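Local coordinates for RNA pseudouridylate synthase domain-containing protein 1 (Homo sapiens, PDB 5VBB), which probably acts as a pseudouridine synthase of the RluA family, binding RNA and isomerising uridine to pseudouridine, at residues H116-N121 with R177-A182; S144-V149 with T173-V178. One frame throughout, in Å; residues are numbered along the deposited sequence.

Contact 1 of 2, residues H116-N121 with R177-A182; sequences HAIGRN and RVHCSA. With SO4 (sulfate ion), chain D; SO4 (sulfate ion), chain B.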
ATOM      1  N   HIS A 116      -6.337 -15.735   5.460  1.00 39.99           N
ATOM      2  CA  HIS A 116      -6.474 -15.798   6.923  1.00 43.29           C
ATOM      3  C   HIS A 116      -7.169 -14.549   7.404  1.00 42.89           C
ATOM      4  O   HIS A 116      -6.794 -13.450   6.996  1.00 38.39           O
ATOM      5  CB  HIS A 116      -5.121 -15.850   7.644  1.00 47.69           C
ATOM      6  CG  HIS A 116      -4.281 -17.061   7.383  1.00 54.30           C
ATOM      7  ND1 HIS A 116      -4.838 -18.269   7.010  1.00 58.36           N
ATOM      8  CD2 HIS A 116      -2.938 -17.198   7.465  1.00 57.47           C
ATOM      9  CE1 HIS A 116      -3.817 -19.103   6.877  1.00 58.85           C
ATOM     10  NE2 HIS A 116      -2.653 -18.487   7.121  1.00 58.36           N
ATOM     11  N   ALA A 117      -8.166 -14.714   8.273  1.00 40.95           N
ATOM     12  CA  ALA A 117      -8.934 -13.597   8.812  1.00 38.68           C
ATOM     13  C   ALA A 117      -8.038 -12.760   9.746  1.00 41.91           C
ATOM     14  O   ALA A 117      -7.149 -13.312  10.382  1.00 40.99           O
ATOM     15  CB  ALA A 117     -10.167 -14.110   9.540  1.00 38.74           C
ATOM     16  N   ILE A 118      -8.274 -11.432   9.779  1.00 37.62           N
ATOM     17  CA  ILE A 118      -7.519 -10.459  10.561  1.00 36.25           C
ATOM     18  C   ILE A 118      -8.405  -9.922  11.653  1.00 40.71           C
ATOM     19  O   ILE A 118      -9.500  -9.475  11.379  1.00 41.75           O
ATOM     20  CB  ILE A 118      -6.953  -9.342   9.655  1.00 37.19           C
ATOM     21  CG1 ILE A 118      -5.987  -9.974   8.642  1.00 36.54           C
ATOM     22  CG2 ILE A 118      -6.235  -8.253  10.483  1.00 39.91           C
ATOM     23  CD1 ILE A 118      -5.352  -9.051   7.600  1.00 33.36           C
ATOM     24  N   GLY A 119      -7.936 -10.015  12.884  1.00 40.56           N
ATOM     25  CA  GLY A 119      -8.613  -9.460  14.041  1.00 41.27           C
ATOM     26  C   GLY A 119      -7.740  -8.423  14.704  1.00 44.64           C
ATOM     27  O   GLY A 119      -6.643  -8.109  14.226  1.00 40.48           O
ATOM     28  N   ARG A 120      -8.210  -7.892  15.824  1.00 45.72           N
ATOM     29  CA  ARG A 120      -7.458  -6.898  16.579  1.00 46.16           C
ATOM     30  C   ARG A 120      -6.809  -7.605  17.776  1.00 50.19           C
ATOM     31  O   ARG A 120      -7.347  -8.556  18.356  1.00 47.04           O
ATOM     32  CB  ARG A 120      -8.339  -5.695  16.941  1.00 50.46           C
ATOM     33  CG  ARG A 120      -8.381  -4.731  15.755  1.00 63.31           C
ATOM     34  CD  ARG A 120      -9.532  -3.747  15.752  1.00 67.35           C
ATOM     35  NE  ARG A 120      -9.454  -2.841  14.598  1.00 65.15           N
ATOM     36  CZ  ARG A 120      -8.666  -1.768  14.501  1.00 73.36           C
ATOM     37  NH1 ARG A 120      -7.857  -1.430  15.502  1.00 57.40           N
ATOM     38  NH2 ARG A 120      -8.682  -1.024  13.402  1.00 64.33           N
ATOM     39  N   ASN A 121      -5.568  -7.211  18.033  1.00 49.34           N
ATOM     40  CA  ASN A 121      -4.746  -7.825  19.042  1.00 50.85           C
ATOM     41  C   ASN A 121      -5.139  -7.265  20.414  1.00 57.82           C
ATOM     42  O   ASN A 121      -5.092  -6.051  20.621  1.00 57.24           O
ATOM     43  CB  ASN A 121      -3.272  -7.525  18.732  1.00 53.87           C
ATOM     44  CG  ASN A 121      -2.314  -8.560  19.218  1.00 76.16           C
ATOM     45  OD1 ASN A 121      -2.613  -9.348  20.118  1.00 77.04           O
ATOM     46  ND2 ASN A 121      -1.126  -8.564  18.634  1.00 67.82           N
ATOM     47  N   ARG A 177       0.399  -5.747   5.491  1.00 35.09           N
ATOM     48  CA  ARG A 177       1.530  -5.980   6.370  1.00 35.47           C
ATOM     49  C   ARG A 177       1.306  -7.183   7.250  1.00 39.14           C
ATOM     50  O   ARG A 177       2.238  -7.949   7.500  1.00 38.73           O
ATOM     51  CB  ARG A 177       1.776  -4.754   7.241  1.00 32.13           C
ATOM     52  CG  ARG A 177       2.212  -3.538   6.438  1.00 33.19           C
ATOM     53  CD  ARG A 177       1.865  -2.268   7.171  1.00 37.17           C
ATOM     54  NE  ARG A 177       2.793  -2.081   8.289  1.00 43.05           N
ATOM     55  CZ  ARG A 177       2.818  -1.029   9.097  1.00 54.68           C
ATOM     56  NH1 ARG A 177       1.938  -0.046   8.953  1.00 42.96           N
ATOM     57  NH2 ARG A 177       3.713  -0.957  10.066  1.00 44.58           N
ATOM     58  N   VAL A 178       0.068  -7.364   7.723  1.00 36.77           N
ATOM     59  CA  VAL A 178      -0.227  -8.510   8.587  1.00 36.24           C
ATOM     60  C   VAL A 178      -0.182  -9.814   7.787  1.00 38.13           C
ATOM     61  O   VAL A 178       0.368 -10.820   8.267  1.00 36.33           O
ATOM     62  CB  VAL A 178      -1.575  -8.305   9.292  1.00 40.37           C
ATOM     63  CG1 VAL A 178      -2.034  -9.584  10.022  1.00 41.90           C
ATOM     64  CG2 VAL A 178      -1.490  -7.127  10.241  1.00 40.25           C
ATOM     65  N   HIS A 179      -0.809  -9.812   6.606  1.00 35.47           N
ATOM     66  CA  HIS A 179      -0.862 -10.994   5.755  1.00 34.14           C
ATOM     67  C   HIS A 179       0.538 -11.453   5.303  1.00 37.93           C
ATOM     68  O   HIS A 179       0.805 -12.654   5.305  1.00 35.44           O
ATOM     69  CB  HIS A 179      -1.757 -10.758   4.546  1.00 33.58           C
ATOM     70  CG  HIS A 179      -3.205 -11.152   4.724  1.00 35.39           C
ATOM     71  ND1 HIS A 179      -4.139 -10.836   3.773  1.00 36.20           N
ATOM     72  CD2 HIS A 179      -3.821 -11.825   5.729  1.00 36.17           C
ATOM     73  CE1 HIS A 179      -5.296 -11.312   4.224  1.00 35.61           C
ATOM     74  NE2 HIS A 179      -5.126 -11.973   5.371  1.00 36.12           N
ATOM     75  N   CYS A 180       1.395 -10.525   4.866  1.00 35.88           N
ATOM     76  CA  CYS A 180       2.749 -10.897   4.391  1.00 35.76           C
ATOM     77  C   CYS A 180       3.617 -11.438   5.547  1.00 39.03           C
ATOM     78  O   CYS A 180       4.269 -12.474   5.407  1.00 35.55           O
ATOM     79  CB  CYS A 180       3.388  -9.696   3.698  1.00 35.78           C
ATOM     80  SG  CYS A 180       2.578  -9.282   2.130  1.00 38.52           S
ATOM     81  N   SER A 181       3.503 -10.810   6.725  1.00 37.28           N
ATOM     82  CA  SER A 181       4.186 -11.255   7.937  1.00 38.94           C
ATOM     83  C   SER A 181       3.685 -12.637   8.362  1.00 44.37           C
ATOM     84  O   SER A 181       4.494 -13.490   8.740  1.00 45.22           O
ATOM     85  CB  SER A 181       3.988 -10.237   9.055  1.00 40.47           C
ATOM     86  OG  SER A 181       4.573 -10.691  10.263  1.00 59.42           O
ATOM     87  N   ALA A 182       2.370 -12.880   8.249  1.00 42.23           N
ATOM     88  CA  ALA A 182       1.760 -14.168   8.573  1.00 43.30           C
ATOM     89  C   ALA A 182       2.261 -15.301   7.650  1.00 48.13           C
ATOM     90  O   ALA A 182       2.293 -16.449   8.079  1.00 48.45           O
ATOM     91  CB  ALA A 182       0.253 -14.071   8.481  1.00 43.47           C
TER
HETATM   92  S   SO4 D 303     -10.625  -3.462  10.755  1.00 49.49           S
HETATM   93  O1  SO4 D 303     -10.980  -3.722  12.147  1.00 52.31           O
HETATM   94  O2  SO4 D 303     -11.848  -3.326   9.936  1.00 51.62           O
HETATM   95  O3  SO4 D 303      -9.742  -4.524  10.246  1.00 43.47           O
HETATM   96  O4  SO4 D 303      -9.892  -2.232  10.706  1.00 51.10           O
HETATM   97  S   SO4 B 301       2.532   3.073  10.667  1.00 51.06           S
HETATM   98  O1  SO4 B 301       2.227   1.679  11.025  1.00 54.16           O
HETATM   99  O2  SO4 B 301       1.616   3.937  11.421  1.00 52.21           O
HETATM  100  O3  SO4 B 301       3.910   3.403  10.966  1.00 48.94           O
HETATM  101  O4  SO4 B 301       2.362   3.263   9.231  1.00 46.76           O
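A buried histidine side chain, H179, reaches from its helix to grip a main-chain carbonyl next to a β-strand: NE2 donates to H116 O over 2.8 Å at an N-H...O angle of 168°. The acceptor lies within 3° of the imidazole plane, and the N-H arrives in the plane of the carbonyl group. The other ring nitrogen, ND1, is hydrogen-bonded to T146, so both nitrogens have partners and the ring's rotation is fixed. I118 packs over one face. Its CG1 stands anti to the carbonyl carbon (chi1 -62°) and the chain runs on extended, which sets CD1 3.8 Å from the ring centroid in a CH-pi contact displaced toward the rim. The same methyl meets V178 CG1 at 4.1 Å, bridging two consecutive helix residues. Away from this apolar patch, R120 presents its edge to a sulfate, with NE 3.0 Å from sulfate O1, while R177 NH1 holds O1 of a second sulfate at 2.7 Å. R177 also forms salt bridges with D190 and D67. The pairing of R177 with D67, the probable catalytic aspartate, is consistent with a place for this helix beside the active site of an RluA-type pseudouridine synthase.

Contact 2 of 2, residues S144-V149 with T173-V178; sequences SLTDLV and THQLRV. With SO4 (sulfate ion), chain D; SO4 (sulfate ion), chain B.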
ATOM      1  N   SER A 144     -11.015 -11.314   5.123  1.00 33.06           N
ATOM      2  CA  SER A 144      -9.734 -10.864   4.622  1.00 31.81           C
ATOM      3  C   SER A 144      -9.313 -11.612   3.410  1.00 34.39           C
ATOM      4  O   SER A 144      -9.428 -12.837   3.385  1.00 35.69           O
ATOM      5  CB  SER A 144      -8.677 -11.015   5.714  1.00 37.14           C
ATOM      6  OG  SER A 144      -9.077 -10.462   6.959  1.00 41.19           O
ATOM      7  N   LEU A 145      -8.797 -10.904   2.418  1.00 30.51           N
ATOM      8  CA  LEU A 145      -8.296 -11.549   1.212  1.00 32.72           C
ATOM      9  C   LEU A 145      -7.284 -10.656   0.522  1.00 34.54           C
ATOM     10  O   LEU A 145      -7.628  -9.545   0.089  1.00 32.59           O
ATOM     11  CB  LEU A 145      -9.420 -11.873   0.251  1.00 34.48           C
ATOM     12  CG  LEU A 145      -9.007 -12.645  -1.041  1.00 42.16           C
ATOM     13  CD1 LEU A 145      -8.292 -13.902  -0.737  1.00 44.55           C
ATOM     14  CD2 LEU A 145     -10.177 -13.014  -1.790  1.00 45.17           C
ATOM     15  N   THR A 146      -6.060 -11.162   0.380  1.00 31.73           N
ATOM     16  CA  THR A 146      -4.960 -10.502  -0.311  1.00 32.21           C
ATOM     17  C   THR A 146      -4.415 -11.431  -1.367  1.00 38.10           C
ATOM     18  O   THR A 146      -4.009 -12.563  -1.068  1.00 39.01           O
ATOM     19  CB  THR A 146      -3.786 -10.099   0.614  1.00 36.25           C
ATOM     20  OG1 THR A 146      -4.232  -9.224   1.621  1.00 36.34           O
ATOM     21  CG2 THR A 146      -2.676  -9.382  -0.148  1.00 35.99           C
ATOM     22  N   ASP A 147      -4.420 -10.962  -2.589  1.00 33.32           N
ATOM     23  CA  ASP A 147      -3.829 -11.664  -3.712  1.00 34.57           C
ATOM     24  C   ASP A 147      -2.391 -11.169  -3.892  1.00 35.37           C
ATOM     25  O   ASP A 147      -2.163  -9.981  -4.078  1.00 35.69           O
ATOM     26  CB  ASP A 147      -4.665 -11.401  -4.945  1.00 37.34           C
ATOM     27  CG  ASP A 147      -4.208 -12.064  -6.213  1.00 47.99           C
ATOM     28  OD1 ASP A 147      -3.651 -13.170  -6.135  1.00 46.46           O
ATOM     29  OD2 ASP A 147      -4.504 -11.521  -7.295  1.00 56.95           O
ATOM     30  N   LEU A 148      -1.436 -12.069  -3.833  1.00 34.17           N
ATOM     31  CA  LEU A 148      -0.003 -11.730  -3.917  1.00 31.66           C
ATOM     32  C   LEU A 148       0.563 -12.367  -5.182  1.00 36.36           C
ATOM     33  O   LEU A 148       0.498 -13.588  -5.320  1.00 37.17           O
ATOM     34  CB  LEU A 148       0.717 -12.292  -2.677  1.00 31.66           C
ATOM     35  CG  LEU A 148       2.223 -12.047  -2.499  1.00 33.18           C
ATOM     36  CD1 LEU A 148       2.608 -12.126  -1.050  1.00 34.97           C
ATOM     37  CD2 LEU A 148       3.106 -13.083  -3.266  1.00 34.92           C
ATOM     38  N   VAL A 149       1.216 -11.576  -6.023  1.00 33.11           N
ATOM     39  CA  VAL A 149       1.892 -12.032  -7.242  1.00 33.70           C
ATOM     40  C   VAL A 149       3.403 -11.688  -7.097  1.00 37.07           C
ATOM     41  O   VAL A 149       3.778 -10.513  -6.923  1.00 35.75           O
ATOM     42  CB  VAL A 149       1.263 -11.364  -8.502  1.00 36.10           C
ATOM     43  CG1 VAL A 149       1.981 -11.795  -9.776  1.00 37.72           C
ATOM     44  CG2 VAL A 149      -0.226 -11.695  -8.613  1.00 36.12           C
ATOM     45  N   THR A 173      -7.430  -3.168   8.654  1.00 34.07           N
ATOM     46  CA  THR A 173      -6.328  -2.284   9.064  1.00 34.39           C
ATOM     47  C   THR A 173      -5.007  -3.046   8.961  1.00 36.90           C
ATOM     48  O   THR A 173      -4.969  -4.221   9.278  1.00 37.02           O
ATOM     49  CB  THR A 173      -6.594  -1.748  10.477  1.00 44.27           C
ATOM     50  OG1 THR A 173      -7.699  -0.853  10.420  1.00 43.94           O
ATOM     51  CG2 THR A 173      -5.358  -1.048  11.090  1.00 44.50           C
ATOM     52  N   HIS A 174      -3.963  -2.429   8.403  1.00 34.76           N
ATOM     53  CA  HIS A 174      -2.639  -3.057   8.207  1.00 34.86           C
ATOM     54  C   HIS A 174      -2.715  -4.427   7.488  1.00 37.09           C
ATOM     55  O   HIS A 174      -1.850  -5.279   7.689  1.00 34.94           O
ATOM     56  CB  HIS A 174      -1.921  -3.224   9.539  1.00 36.02           C
ATOM     57  CG  HIS A 174      -1.790  -1.971  10.349  1.00 39.60           C
ATOM     58  ND1 HIS A 174      -1.600  -2.029  11.710  1.00 41.73           N
ATOM     59  CD2 HIS A 174      -1.831  -0.674   9.971  1.00 40.75           C
ATOM     60  CE1 HIS A 174      -1.485  -0.772  12.118  1.00 41.36           C
ATOM     61  NE2 HIS A 174      -1.643   0.075  11.112  1.00 40.81           N
ATOM     62  N   GLN A 175      -3.746  -4.644   6.672  1.00 34.15           N
ATOM     63  CA  GLN A 175      -3.961  -5.943   6.011  1.00 32.60           C
ATOM     64  C   GLN A 175      -2.763  -6.525   5.321  1.00 36.88           C
ATOM     65  O   GLN A 175      -2.421  -7.680   5.543  1.00 36.08           O
ATOM     66  CB  GLN A 175      -5.042  -5.824   4.958  1.00 34.46           C
ATOM     67  CG  GLN A 175      -5.302  -7.137   4.250  1.00 34.03           C
ATOM     68  CD  GLN A 175      -6.640  -7.230   3.585  1.00 39.26           C
ATOM     69  OE1 GLN A 175      -7.670  -6.778   4.108  1.00 34.31           O
ATOM     70  NE2 GLN A 175      -6.670  -7.820   2.412  1.00 33.70           N
ATOM     71  N   LEU A 176      -2.152  -5.745   4.447  1.00 34.68           N
ATOM     72  CA  LEU A 176      -1.053  -6.247   3.620  1.00 35.46           C
ATOM     73  C   LEU A 176       0.139  -6.584   4.490  1.00 39.22           C
ATOM     74  O   LEU A 176       0.782  -7.612   4.297  1.00 38.66           O
ATOM     75  CB  LEU A 176      -0.666  -5.170   2.583  1.00 35.10           C
ATOM     76  CG  LEU A 176      -1.815  -4.723   1.699  1.00 39.57           C
ATOM     77  CD1 LEU A 176      -1.410  -3.589   0.832  1.00 43.28           C
ATOM     78  CD2 LEU A 176      -2.355  -5.873   0.880  1.00 38.85           C
ATOM     79  N   ARG A 177       0.399  -5.747   5.491  1.00 35.09           N
ATOM     80  CA  ARG A 177       1.530  -5.980   6.370  1.00 35.47           C
ATOM     81  C   ARG A 177       1.306  -7.183   7.250  1.00 39.14           C
ATOM     82  O   ARG A 177       2.238  -7.949   7.500  1.00 38.73           O
ATOM     83  CB  ARG A 177       1.776  -4.754   7.241  1.00 32.13           C
ATOM     84  CG  ARG A 177       2.212  -3.538   6.438  1.00 33.19           C
ATOM     85  CD  ARG A 177       1.865  -2.268   7.171  1.00 37.17           C
ATOM     86  NE  ARG A 177       2.793  -2.081   8.289  1.00 43.05           N
ATOM     87  CZ  ARG A 177       2.818  -1.029   9.097  1.00 54.68           C
ATOM     88  NH1 ARG A 177       1.938  -0.046   8.953  1.00 42.96           N
ATOM     89  NH2 ARG A 177       3.713  -0.957  10.066  1.00 44.58           N
ATOM     90  N   VAL A 178       0.068  -7.364   7.723  1.00 36.77           N
ATOM     91  CA  VAL A 178      -0.227  -8.510   8.587  1.00 36.24           C
ATOM     92  C   VAL A 178      -0.182  -9.814   7.787  1.00 38.13           C
ATOM     93  O   VAL A 178       0.368 -10.820   8.267  1.00 36.33           O
ATOM     94  CB  VAL A 178      -1.575  -8.305   9.292  1.00 40.37           C
ATOM     95  CG1 VAL A 178      -2.034  -9.584  10.022  1.00 41.90           C
ATOM     96  CG2 VAL A 178      -1.490  -7.127  10.241  1.00 40.25           C
TER
HETATM   97  S   SO4 D 303     -10.625  -3.462  10.755  1.00 49.49           S
HETATM   98  O1  SO4 D 303     -10.980  -3.722  12.147  1.00 52.31           O
HETATM   99  O2  SO4 D 303     -11.848  -3.326   9.936  1.00 51.62           O
HETATM  100  O3  SO4 D 303      -9.742  -4.524  10.246  1.00 43.47           O
HETATM  101  O4  SO4 D 303      -9.892  -2.232  10.706  1.00 51.10           O
HETATM  102  S   SO4 B 301       2.532   3.073  10.667  1.00 51.06           S
HETATM  103  O1  SO4 B 301       2.227   1.679  11.025  1.00 54.16           O
HETATM  104  O2  SO4 B 301       1.616   3.937  11.421  1.00 52.21           O
HETATM  105  O3  SO4 B 301       3.910   3.403  10.966  1.00 48.94           O
HETATM  106  O4  SO4 B 301       2.362   3.263   9.231  1.00 46.76           O
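Q175 and T146 carry most of this contact, their side chains running past each other in opposite directions, with L176 adding an apolar flank. The Q175 amide donates from NE2 to T146 OG1 over 2.9 Å at an N-H...O angle of 164°, and the hydroxyl oxygen lies close to the amide plane. CG anti to the backbone N (chi1 180°) and an extended chain beyond it carry the amide from the first turn of the helix across to the strand. NE2 also comes within 3.0 Å of L145 O. On the other branch of the amide, OE1 is bonded to T170 OG1 and R172 N, which fixes the flip of the group. With an alanine in place of Q175, T146 OG1, T170 OG1 and R172 N would each probably lose a partner, and a gap would be likely to open between helix and strand. The same T146 hydroxyl also serves H179, so it joins two side chains of one helix. The methyl of T146 faces elsewhere: CG2 packs against L176 CD2 at 3.7 Å, the two side chains crossing at about a right angle. Ahead of the helix, T173 binds a sulfate through its backbone N (3.1 Å to O3) and its hydroxyl, OG1 to O4 being 2.6 Å; R172, K142 and R120 complete this cluster, whose chemistry is consistent with a phosphate-binding spot. H174 takes the N-cap position. Within the fold, helix 175-182 lies against the start of strand 146-156, L176 and T146 both reaching L166 of the antiparallel neighbour 159-168, while V178 turns to strands 118-121 and 130-132.

In the fold
From the N-terminal side the chain supplies 116-121, then 144-149, and lastly helix 175-182, which serves both contacts. Contact 1 closes a span of 55 residues holding strands 130-132 and 138-142 and the hairpin 146-156/159-168; contact 2 closes the 23 residues round that hairpin, and so nests within contact 1, the two sharing R177 and V178. The helix thereby ties the three-stranded sheet of 118-121, 130-132 and 138-142 to the larger antiparallel sheet. Direct links join the pair: I118 N makes a weak bond to S144 OG, and R120 and T173 hold one sulfate together.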